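Local structure of heme oxygenase (Leptospira interrogans, 5KZL) at residues A[34-44]-A[143-151]; A[81-92]-A[153-164]. The protein catalyses the oxygen-dependent opening of heme, which in this enzyme family yields biliverdin, carbon monoxide and free iron. The protein carries 1 engineered substitution. All coordinates share one frame; numbering follows the deposited sequence.

Both contacts lie on the same side of the chain's centre in an all-helical heme oxygenase fold, their centres about 13 Å apart. Along the chain the segments alternate: 34-44, 81-92, 143-151, 153-164. Contact 1 sets the turn between helices 29-36 and 41-64 against the last turns of helix 125-151; contact 2 lays the loop that follows that helix lengthwise along helix 82-93, running the other way. They meet through a probable hydrogen bond of 2.7 Å between Tyr44 OH and Tyr162 OH and a salt bridge of 2.8 Å between Lys144 NZ and Glu163 OE2. The end of helix 125-151 and its following loop are thus tied to both neighbours, and contact 1 touches the heme, whereas the side chain of Tyr162 lies about 8 Å from it.

Contact 1 of 2, residues A[34-44]-A[143-151]; sequences FMKGILEKGTY and LKKVAARAL. With HEM (protoporphyrin IX containing Fe), chain B.
A first torsion of -167° turns the Phe34 ring away from its own backbone N and toward helix 125-151, where CD1 meets Val146 CG1 at 3.6 Å and the backbone N of Ala147 lies in the ring plane at its edge. Tyr44 uses nearly the same first torsion (chi1 -174°), and Leu151 CD1 comes obliquely to its CD2 at 3.6 Å. Between these rings Leu39 points at the helix: its CD1 is 3.7 Å from Ala150 CB, while its other branch, CD2, sits over the rim of one face of Phe34. Met35 CE lies over the rim of the opposite face and is 3.6 Å from Leu143 CD2.

The backbones approach closely at Gly37, which ends helix 29-36 in a Schellman motif with positive phi; its O stands 3.3 Å from Ala150 CB. Water 1 bridges the segments, accepting from Leu39 N at 2.9 Å and donating to Ala150 O. Next along the chain, the Glu40 carboxylate caps helix 41-64, taking Gly42 N and Thr43 N from above its plane.

Met35 SD sits 3.5 Å from CAC of the heme, and Leu143 CD2 also packs on that vinyl group. The chemistry is therefore apolar toward the cofactor: the contact supplies hydrocarbon and thioether surface to a vinyl-bearing edge of the porphyrin, with water linking the backbones farther away.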
# COMPACT_ATOMS: atom_id res chain seq x y z
N PHE A 34 5.60 1.01 16.56
CA PHE A 34 4.20 0.91 16.14
C PHE A 34 3.67 -0.47 16.57
O PHE A 34 2.60 -0.54 17.17
CB PHE A 34 4.10 1.11 14.61
CG PHE A 34 2.76 1.34 13.94
CD1 PHE A 34 1.57 1.30 14.68
CD2 PHE A 34 2.68 1.59 12.58
CE1 PHE A 34 0.33 1.49 14.05
CE2 PHE A 34 1.44 1.78 11.96
CZ PHE A 34 0.27 1.73 12.70
N MET A 35 4.46 -1.55 16.36
CA MET A 35 4.06 -2.90 16.75
C MET A 35 3.99 -3.09 18.28
O MET A 35 3.19 -3.90 18.74
CB MET A 35 4.93 -3.96 16.08
CG MET A 35 4.70 -4.07 14.59
SD MET A 35 2.94 -4.26 14.16
CE MET A 35 2.50 -2.57 13.81
N LYS A 36 4.76 -2.31 19.04
CA LYS A 36 4.76 -2.33 20.50
C LYS A 36 3.61 -1.47 21.06
O LYS A 36 3.33 -1.50 22.26
CB LYS A 36 6.12 -1.87 21.06
CG LYS A 36 7.22 -2.93 21.00
CD LYS A 36 7.13 -3.91 22.17
CE LYS A 36 8.29 -4.87 22.24
NZ LYS A 36 8.46 -5.42 23.61
N GLY A 37 2.94 -0.73 20.17
CA GLY A 37 1.82 0.15 20.53
C GLY A 37 2.25 1.57 20.84
O GLY A 37 1.52 2.29 21.54
N ILE A 38 3.43 1.96 20.35
CA ILE A 38 4.00 3.29 20.52
C ILE A 38 4.10 4.03 19.18
O ILE A 38 4.78 3.56 18.25
CB ILE A 38 5.39 3.25 21.24
CG1 ILE A 38 5.28 2.60 22.64
CG2 ILE A 38 6.04 4.65 21.31
CD1 ILE A 38 6.56 2.15 23.19
N LEU A 39 3.44 5.19 19.10
CA LEU A 39 3.49 6.11 17.96
C LEU A 39 3.60 7.52 18.50
O LEU A 39 3.04 7.82 19.55
CB LEU A 39 2.22 6.03 17.09
CG LEU A 39 2.01 4.81 16.20
CD1 LEU A 39 0.61 4.80 15.65
CD2 LEU A 39 3.01 4.76 15.05
N GLU A 40 4.28 8.38 17.75
CA GLU A 40 4.39 9.81 18.04
C GLU A 40 3.63 10.51 16.89
O GLU A 40 3.89 10.23 15.71
CB GLU A 40 5.86 10.25 18.10
CG GLU A 40 6.06 11.66 18.64
CD GLU A 40 5.91 12.79 17.64
OE1 GLU A 40 6.61 12.77 16.60
OE2 GLU A 40 5.13 13.73 17.92
N LYS A 41 2.70 11.41 17.25
CA LYS A 41 1.81 12.18 16.37
C LYS A 41 2.52 12.70 15.11
O LYS A 41 2.06 12.46 13.99
CB LYS A 41 1.21 13.35 17.16
CG LYS A 41 -0.10 13.88 16.63
CD LYS A 41 -0.46 15.20 17.32
CE LYS A 41 -0.54 16.38 16.36
NZ LYS A 41 -1.44 16.12 15.19
N GLY A 42 3.60 13.44 15.32
CA GLY A 42 4.39 14.07 14.27
C GLY A 42 4.95 13.08 13.28
O GLY A 42 4.76 13.24 12.08
N THR A 43 5.60 12.02 13.79
CA THR A 43 6.20 10.95 12.99
C THR A 43 5.11 10.19 12.21
O THR A 43 5.26 9.92 11.03
CB THR A 43 7.07 10.07 13.88
OG1 THR A 43 8.05 10.90 14.53
CG2 THR A 43 7.79 9.00 13.11
N TYR A 44 4.01 9.87 12.89
CA TYR A 44 2.89 9.17 12.27
C TYR A 44 2.32 9.96 11.07
O TYR A 44 2.03 9.38 10.02
CB TYR A 44 1.80 8.84 13.30
CG TYR A 44 0.72 7.98 12.68
CD1 TYR A 44 0.94 6.63 12.39
CD2 TYR A 44 -0.53 8.51 12.38
CE1 TYR A 44 -0.05 5.85 11.81
CE2 TYR A 44 -1.53 7.74 11.78
CZ TYR A 44 -1.28 6.40 11.51
OH TYR A 44 -2.24 5.63 10.90
N LEU A 143 -4.21 -2.99 12.48
CA LEU A 143 -3.46 -1.74 12.49
C LEU A 143 -4.29 -0.55 12.97
O LEU A 143 -3.76 0.27 13.72
CB LEU A 143 -2.82 -1.47 11.11
CG LEU A 143 -1.63 -2.40 10.73
CD1 LEU A 143 -1.22 -2.19 9.27
CD2 LEU A 143 -0.43 -2.21 11.67
N LYS A 144 -5.60 -0.48 12.61
CA LYS A 144 -6.43 0.63 13.09
C LYS A 144 -6.55 0.62 14.63
O LYS A 144 -6.47 1.68 15.24
CB LYS A 144 -7.78 0.73 12.38
CG LYS A 144 -8.84 -0.28 12.77
CD LYS A 144 -10.03 -0.09 11.84
CE LYS A 144 -11.29 -0.71 12.38
NZ LYS A 144 -12.39 -0.67 11.37
N LYS A 145 -6.69 -0.56 15.24
CA LYS A 145 -6.78 -0.69 16.71
C LYS A 145 -5.45 -0.33 17.37
O LYS A 145 -5.47 0.36 18.39
CB LYS A 145 -7.23 -2.11 17.12
CG LYS A 145 -8.67 -2.44 16.71
CD LYS A 145 -9.24 -3.52 17.63
CE LYS A 145 -10.66 -3.89 17.26
NZ LYS A 145 -11.37 -4.51 18.41
N VAL A 146 -4.31 -0.79 16.81
CA VAL A 146 -2.97 -0.48 17.32
C VAL A 146 -2.77 1.05 17.27
O VAL A 146 -2.43 1.66 18.29
CB VAL A 146 -1.85 -1.26 16.56
CG1 VAL A 146 -0.46 -0.75 16.91
CG2 VAL A 146 -1.94 -2.76 16.83
N ALA A 147 -3.05 1.68 16.10
CA ALA A 147 -2.88 3.14 15.92
C ALA A 147 -3.76 3.97 16.86
O ALA A 147 -3.28 4.95 17.44
CB ALA A 147 -3.14 3.53 14.47
N ALA A 148 -5.04 3.58 17.02
CA ALA A 148 -5.97 4.31 17.88
C ALA A 148 -5.52 4.25 19.33
O ALA A 148 -5.64 5.23 20.05
CB ALA A 148 -7.37 3.73 17.73
N ARG A 149 -4.97 3.10 19.74
CA ARG A 149 -4.49 2.86 21.09
C ARG A 149 -3.18 3.64 21.32
O ARG A 149 -3.04 4.34 22.32
CB ARG A 149 -4.31 1.34 21.26
CG ARG A 149 -3.61 0.93 22.52
CD ARG A 149 -3.80 -0.54 22.82
NE ARG A 149 -3.16 -1.44 21.86
CZ ARG A 149 -3.82 -2.29 21.08
NH1 ARG A 149 -3.17 -3.11 20.27
NH2 ARG A 149 -5.15 -2.35 21.13
N ALA A 150 -2.27 3.59 20.33
CA ALA A 150 -0.98 4.26 20.38
C ALA A 150 -1.09 5.77 20.48
O ALA A 150 -0.33 6.39 21.23
CB ALA A 150 -0.16 3.91 19.16
N LEU A 151 -2.03 6.38 19.72
CA LEU A 151 -2.22 7.83 19.68
C LEU A 151 -3.39 8.34 20.53
O LEU A 151 -3.64 9.55 20.58
CB LEU A 151 -2.35 8.29 18.22
CG LEU A 151 -1.09 8.14 17.35
CD1 LEU A 151 -1.41 8.29 15.89
CD2 LEU A 151 0.02 9.09 17.78
CHA HEM B . -0.31 -9.85 5.17
CHB HEM B . 2.18 -6.39 3.10
CHC HEM B . 3.43 -4.83 7.45
CHD HEM B . 0.26 -7.68 9.37
C1A HEM B . 0.25 -9.04 4.25
C2A HEM B . 0.19 -9.28 2.84
C3A HEM B . 0.92 -8.32 2.27
C4A HEM B . 1.40 -7.48 3.28
CMA HEM B . 1.15 -8.11 0.82
CAA HEM B . -0.54 -10.38 2.12
CBA HEM B . 0.22 -11.73 2.14
CGA HEM B . -0.46 -12.71 1.30
O1A HEM B . 0.08 -13.18 0.34
O2A HEM B . -1.61 -13.03 1.59
C1B HEM B . 2.78 -5.65 4.11
C2B HEM B . 3.74 -4.59 3.88
C3B HEM B . 4.08 -4.17 5.11
C4B HEM B . 3.33 -4.99 6.08
CMB HEM B . 4.23 -4.04 2.58
CAB HEM B . 4.98 -3.17 5.52
CBB HEM B . 5.74 -2.76 4.64
C1C HEM B . 2.59 -5.33 8.38
C2C HEM B . 2.41 -4.85 9.70
C3C HEM B . 1.49 -5.68 10.24
C4C HEM B . 1.09 -6.62 9.23
CMC HEM B . 3.11 -3.66 10.35
CAC HEM B . 1.00 -5.58 11.59
CBC HEM B . -0.11 -6.10 11.92
C1D HEM B . -0.08 -8.58 8.38
C2D HEM B . -0.95 -9.76 8.63
C3D HEM B . -1.13 -10.33 7.46
C4D HEM B . -0.36 -9.53 6.50
CMD HEM B . -1.56 -10.16 9.93
CAD HEM B . -1.92 -11.59 7.22
CBD HEM B . -3.39 -11.39 7.25
CGD HEM B . -4.15 -12.65 6.97
O1D HEM B . -3.64 -13.58 6.48
O2D HEM B . -5.31 -12.66 7.26
NA HEM B . 1.02 -7.96 4.44
NB HEM B . 2.66 -5.80 5.39
NC HEM B . 1.81 -6.37 8.17
ND HEM B . 0.22 -8.51 7.10
FE HEM B . 1.41 -7.21 6.29
O HOH W 1 2.37 5.86 21.74
O HOH W 2 -0.32 -5.73 6.19

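Contact 2 of 2, residues A[81-92]-A[153-164]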
# COMPACT_ATOMS: atom_id res chain seq x y z
N ARG A 81 -6.86 4.32 -1.71
CA ARG A 81 -6.51 4.90 -0.40
C ARG A 81 -6.26 6.39 -0.39
O ARG A 81 -6.24 6.96 0.70
CB ARG A 81 -5.26 4.17 0.18
CG ARG A 81 -5.36 2.63 0.35
CD ARG A 81 -6.32 2.19 1.44
NE ARG A 81 -7.72 2.25 1.01
CZ ARG A 81 -8.75 2.39 1.84
NH1 ARG A 81 -9.99 2.42 1.37
NH2 ARG A 81 -8.55 2.45 3.15
N LYS A 82 -6.03 7.03 -1.57
CA LYS A 82 -5.69 8.46 -1.64
C LYS A 82 -6.64 9.35 -0.82
O LYS A 82 -6.17 10.17 -0.03
CB LYS A 82 -5.62 8.94 -3.11
CG LYS A 82 -5.37 10.43 -3.33
CD LYS A 82 -5.66 10.78 -4.78
CE LYS A 82 -6.33 12.12 -4.89
NZ LYS A 82 -6.73 12.41 -6.29
N ASN A 83 -7.97 9.15 -0.98
CA ASN A 83 -8.95 9.96 -0.25
C ASN A 83 -9.00 9.66 1.25
O ASN A 83 -9.17 10.58 2.04
CB ASN A 83 -10.33 9.86 -0.89
CG ASN A 83 -10.40 10.51 -2.25
OD1 ASN A 83 -9.73 11.51 -2.55
ND2 ASN A 83 -11.26 10.00 -3.10
N ALA A 84 -8.80 8.40 1.63
CA ALA A 84 -8.75 7.99 3.04
C ALA A 84 -7.54 8.67 3.70
O ALA A 84 -7.68 9.23 4.79
CB ALA A 84 -8.62 6.47 3.15
N LEU A 85 -6.38 8.68 2.99
CA LEU A 85 -5.15 9.33 3.45
C LEU A 85 -5.32 10.84 3.64
O LEU A 85 -4.93 11.35 4.70
CB LEU A 85 -3.96 9.00 2.52
CG LEU A 85 -3.46 7.56 2.74
CD1 LEU A 85 -2.68 7.05 1.58
CD2 LEU A 85 -2.64 7.44 4.03
N LEU A 86 -5.97 11.51 2.67
CA LEU A 86 -6.27 12.96 2.76
C LEU A 86 -7.08 13.27 4.01
O LEU A 86 -6.80 14.26 4.70
CB LEU A 86 -7.08 13.41 1.53
CG LEU A 86 -6.27 13.77 0.33
CD1 LEU A 86 -7.18 14.03 -0.86
CD2 LEU A 86 -5.29 14.98 0.62
N GLU A 87 -8.09 12.43 4.29
CA GLU A 87 -8.95 12.59 5.45
C GLU A 87 -8.16 12.44 6.76
O GLU A 87 -8.27 13.30 7.63
CB GLU A 87 -10.12 11.61 5.40
CG GLU A 87 -11.19 11.97 6.41
CD GLU A 87 -12.33 10.99 6.42
OE1 GLU A 87 -13.23 11.09 5.56
OE2 GLU A 87 -12.32 10.11 7.31
N ASP A 88 -7.31 11.41 6.87
CA ASP A 88 -6.47 11.23 8.06
C ASP A 88 -5.50 12.40 8.19
O ASP A 88 -5.31 12.90 9.29
CB ASP A 88 -5.72 9.89 8.04
CG ASP A 88 -6.64 8.69 8.17
OD1 ASP A 88 -7.82 8.88 8.57
OD2 ASP A 88 -6.19 7.57 7.88
N LEU A 89 -4.92 12.86 7.07
CA LEU A 89 -4.01 14.01 7.08
C LEU A 89 -4.71 15.28 7.60
O LEU A 89 -4.14 16.01 8.41
CB LEU A 89 -3.34 14.24 5.73
CG LEU A 89 -2.24 13.23 5.41
CD1 LEU A 89 -1.98 13.19 3.94
CD2 LEU A 89 -0.95 13.58 6.18
N GLN A 90 -5.97 15.50 7.19
CA GLN A 90 -6.73 16.63 7.71
C GLN A 90 -6.94 16.46 9.25
O GLN A 90 -6.86 17.45 9.97
CB GLN A 90 -8.08 16.76 6.97
CG GLN A 90 -8.91 18.02 7.32
CD GLN A 90 -9.63 17.94 8.66
OE1 GLN A 90 -10.25 16.92 9.00
NE2 GLN A 90 -9.53 18.99 9.47
N PHE A 91 -7.21 15.23 9.74
CA PHE A 91 -7.40 15.04 11.18
C PHE A 91 -6.12 15.43 11.96
O PHE A 91 -6.20 16.14 12.97
CB PHE A 91 -7.83 13.60 11.53
CG PHE A 91 -7.80 13.34 13.03
CD1 PHE A 91 -8.82 13.80 13.85
CD2 PHE A 91 -6.70 12.72 13.62
CE1 PHE A 91 -8.76 13.61 15.24
CE2 PHE A 91 -6.63 12.55 15.00
CZ PHE A 91 -7.66 13.00 15.80
N PHE A 92 -4.96 14.95 11.50
CA PHE A 92 -3.70 15.24 12.19
C PHE A 92 -3.20 16.69 12.04
O PHE A 92 -2.67 17.27 13.00
CB PHE A 92 -2.61 14.24 11.78
CG PHE A 92 -2.91 12.88 12.35
CD1 PHE A 92 -2.76 12.61 13.70
CD2 PHE A 92 -3.44 11.87 11.53
CE1 PHE A 92 -3.12 11.37 14.24
CE2 PHE A 92 -3.79 10.63 12.07
CZ PHE A 92 -3.62 10.39 13.41
N LEU A 153 -6.54 7.95 20.01
CA LEU A 153 -7.41 8.64 19.06
C LEU A 153 -8.87 8.66 19.46
O LEU A 153 -9.35 7.67 20.01
CB LEU A 153 -7.29 8.00 17.66
CG LEU A 153 -5.93 8.09 16.95
CD1 LEU A 153 -5.98 7.38 15.60
CD2 LEU A 153 -5.50 9.55 16.75
N PRO A 154 -9.62 9.73 19.09
CA PRO A 154 -11.08 9.70 19.33
C PRO A 154 -11.72 8.59 18.48
O PRO A 154 -11.15 8.19 17.45
CB PRO A 154 -11.57 11.07 18.82
CG PRO A 154 -10.35 11.87 18.54
CD PRO A 154 -9.20 10.95 18.37
N GLU A 155 -12.88 8.10 18.92
CA GLU A 155 -13.66 7.07 18.25
C GLU A 155 -13.93 7.46 16.79
O GLU A 155 -14.44 8.54 16.53
CB GLU A 155 -14.98 6.86 19.01
CG GLU A 155 -15.80 5.66 18.53
CD GLU A 155 -15.12 4.31 18.64
OE1 GLU A 155 -14.62 3.97 19.73
OE2 GLU A 155 -15.10 3.59 17.62
N GLY A 156 -13.51 6.59 15.87
CA GLY A 156 -13.71 6.75 14.43
C GLY A 156 -12.93 7.84 13.73
O GLY A 156 -13.22 8.15 12.57
N LYS A 157 -11.92 8.43 14.38
CA LYS A 157 -11.11 9.50 13.79
C LYS A 157 -9.66 9.07 13.54
O LYS A 157 -9.12 8.25 14.28
CB LYS A 157 -11.12 10.77 14.67
CG LYS A 157 -12.50 11.44 14.83
CD LYS A 157 -12.74 12.51 13.77
CE LYS A 157 -13.53 13.69 14.29
NZ LYS A 157 -14.99 13.43 14.27
N GLY A 158 -9.08 9.62 12.48
CA GLY A 158 -7.68 9.44 12.08
C GLY A 158 -7.27 8.04 11.69
O GLY A 158 -6.07 7.75 11.70
N ILE A 159 -8.22 7.17 11.31
CA ILE A 159 -7.93 5.78 10.91
C ILE A 159 -8.62 5.42 9.60
O ILE A 159 -8.73 4.22 9.33
CB ILE A 159 -8.34 4.78 12.04
CG1 ILE A 159 -9.85 4.96 12.42
CG2 ILE A 159 -7.39 4.86 13.24
CD1 ILE A 159 -10.51 3.78 13.08
N SER A 160 -9.08 6.42 8.78
CA SER A 160 -9.74 6.11 7.50
C SER A 160 -8.85 5.25 6.61
O SER A 160 -9.36 4.37 5.91
CB SER A 160 -10.19 7.38 6.79
OG SER A 160 -10.89 7.05 5.59
N PHE A 161 -7.51 5.43 6.68
CA PHE A 161 -6.59 4.63 5.86
C PHE A 161 -6.77 3.12 6.01
O PHE A 161 -6.54 2.38 5.06
CB PHE A 161 -5.15 5.05 6.14
CG PHE A 161 -4.07 4.26 5.43
CD1 PHE A 161 -4.05 4.17 4.04
CD2 PHE A 161 -3.04 3.67 6.16
CE1 PHE A 161 -3.03 3.48 3.38
CE2 PHE A 161 -2.00 2.98 5.50
CZ PHE A 161 -2.00 2.90 4.11
N TYR A 162 -7.18 2.66 7.19
CA TYR A 162 -7.34 1.23 7.46
C TYR A 162 -8.73 0.68 7.19
O TYR A 162 -8.94 -0.53 7.38
CB TYR A 162 -6.97 0.94 8.92
CG TYR A 162 -5.62 1.49 9.29
CD1 TYR A 162 -4.45 0.92 8.81
CD2 TYR A 162 -5.50 2.61 10.12
CE1 TYR A 162 -3.20 1.45 9.12
CE2 TYR A 162 -4.26 3.15 10.44
CZ TYR A 162 -3.11 2.55 9.95
OH TYR A 162 -1.88 3.08 10.25
N GLU A 163 -9.67 1.53 6.76
CA GLU A 163 -11.06 1.13 6.55
C GLU A 163 -11.48 1.15 5.08
O GLU A 163 -11.12 2.06 4.31
CB GLU A 163 -12.00 1.99 7.41
CG GLU A 163 -11.68 1.97 8.89
CD GLU A 163 -12.79 2.57 9.73
OE1 GLU A 163 -13.41 3.55 9.27
OE2 GLU A 163 -13.05 2.05 10.84
N PHE A 164 -12.26 0.12 4.70
CA PHE A 164 -12.75 -0.10 3.34
C PHE A 164 -14.28 -0.07 3.34
O PHE A 164 -14.89 -1.13 3.35
CB PHE A 164 -12.19 -1.44 2.78
CG PHE A 164 -10.68 -1.42 2.71
CD1 PHE A 164 -9.91 -1.76 3.82
CD2 PHE A 164 -10.03 -1.00 1.56
CE1 PHE A 164 -8.51 -1.70 3.76
CE2 PHE A 164 -8.63 -0.92 1.51
CZ PHE A 164 -7.88 -1.29 2.61
O HOH W 3 -10.02 10.25 9.23
O HOH W 4 -12.37 8.80 4.27
O HOH W 5 -4.29 6.96 9.96
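The Asp88 carboxylate receives two successive backbone N-H groups of the 3-10 turn 160-162: Ser160 N reaches the syn lone pair of OD1 at 2.8 Å, and Phe161 N meets OD2 at 2.8 Å on its syn side, tilted out of the plane. Water 3 adds a bond to OD1, and water 5 joins OD2 to Gly158 O. Just ahead of the helix, Arg81 NH2 donates to Phe161 O and Glu163 O, each at 2.8 Å, from well above both carbonyl planes; a weak NH1 bond also reaches Glu163 O.

Stacking engages the same guanidinium. Bends at chi2 (-70°) and chi3 (79°) lay it on the Phe164 ring, centres 3.9 Å apart and planes at 24°, an off-centre cation-pi pair.

The apolar contacts lie at Phe161 and around Phe91 and Phe92. Leu85 CD2 lies over the Phe161 ring, 4.0 Å from its centroid. Lys157 CB covers a face of Phe91, whose CZ touches Pro154 CD at 3.6 Å. Leu153 CD2 reaches both Phe91 and Phe92, and Gly158, at positive phi, passes close to both rings.

Helix 82-93 and the residue before it thus hold the loop by its backbone: Asp88 takes two of its N-H groups, Arg81 two of its carbonyls. The N-H groups and waters probably favour ionised Asp88, while the Phe164 stack, the NH2 bonds and an NE bond to Leu79 O should restrict guanidinium rotation.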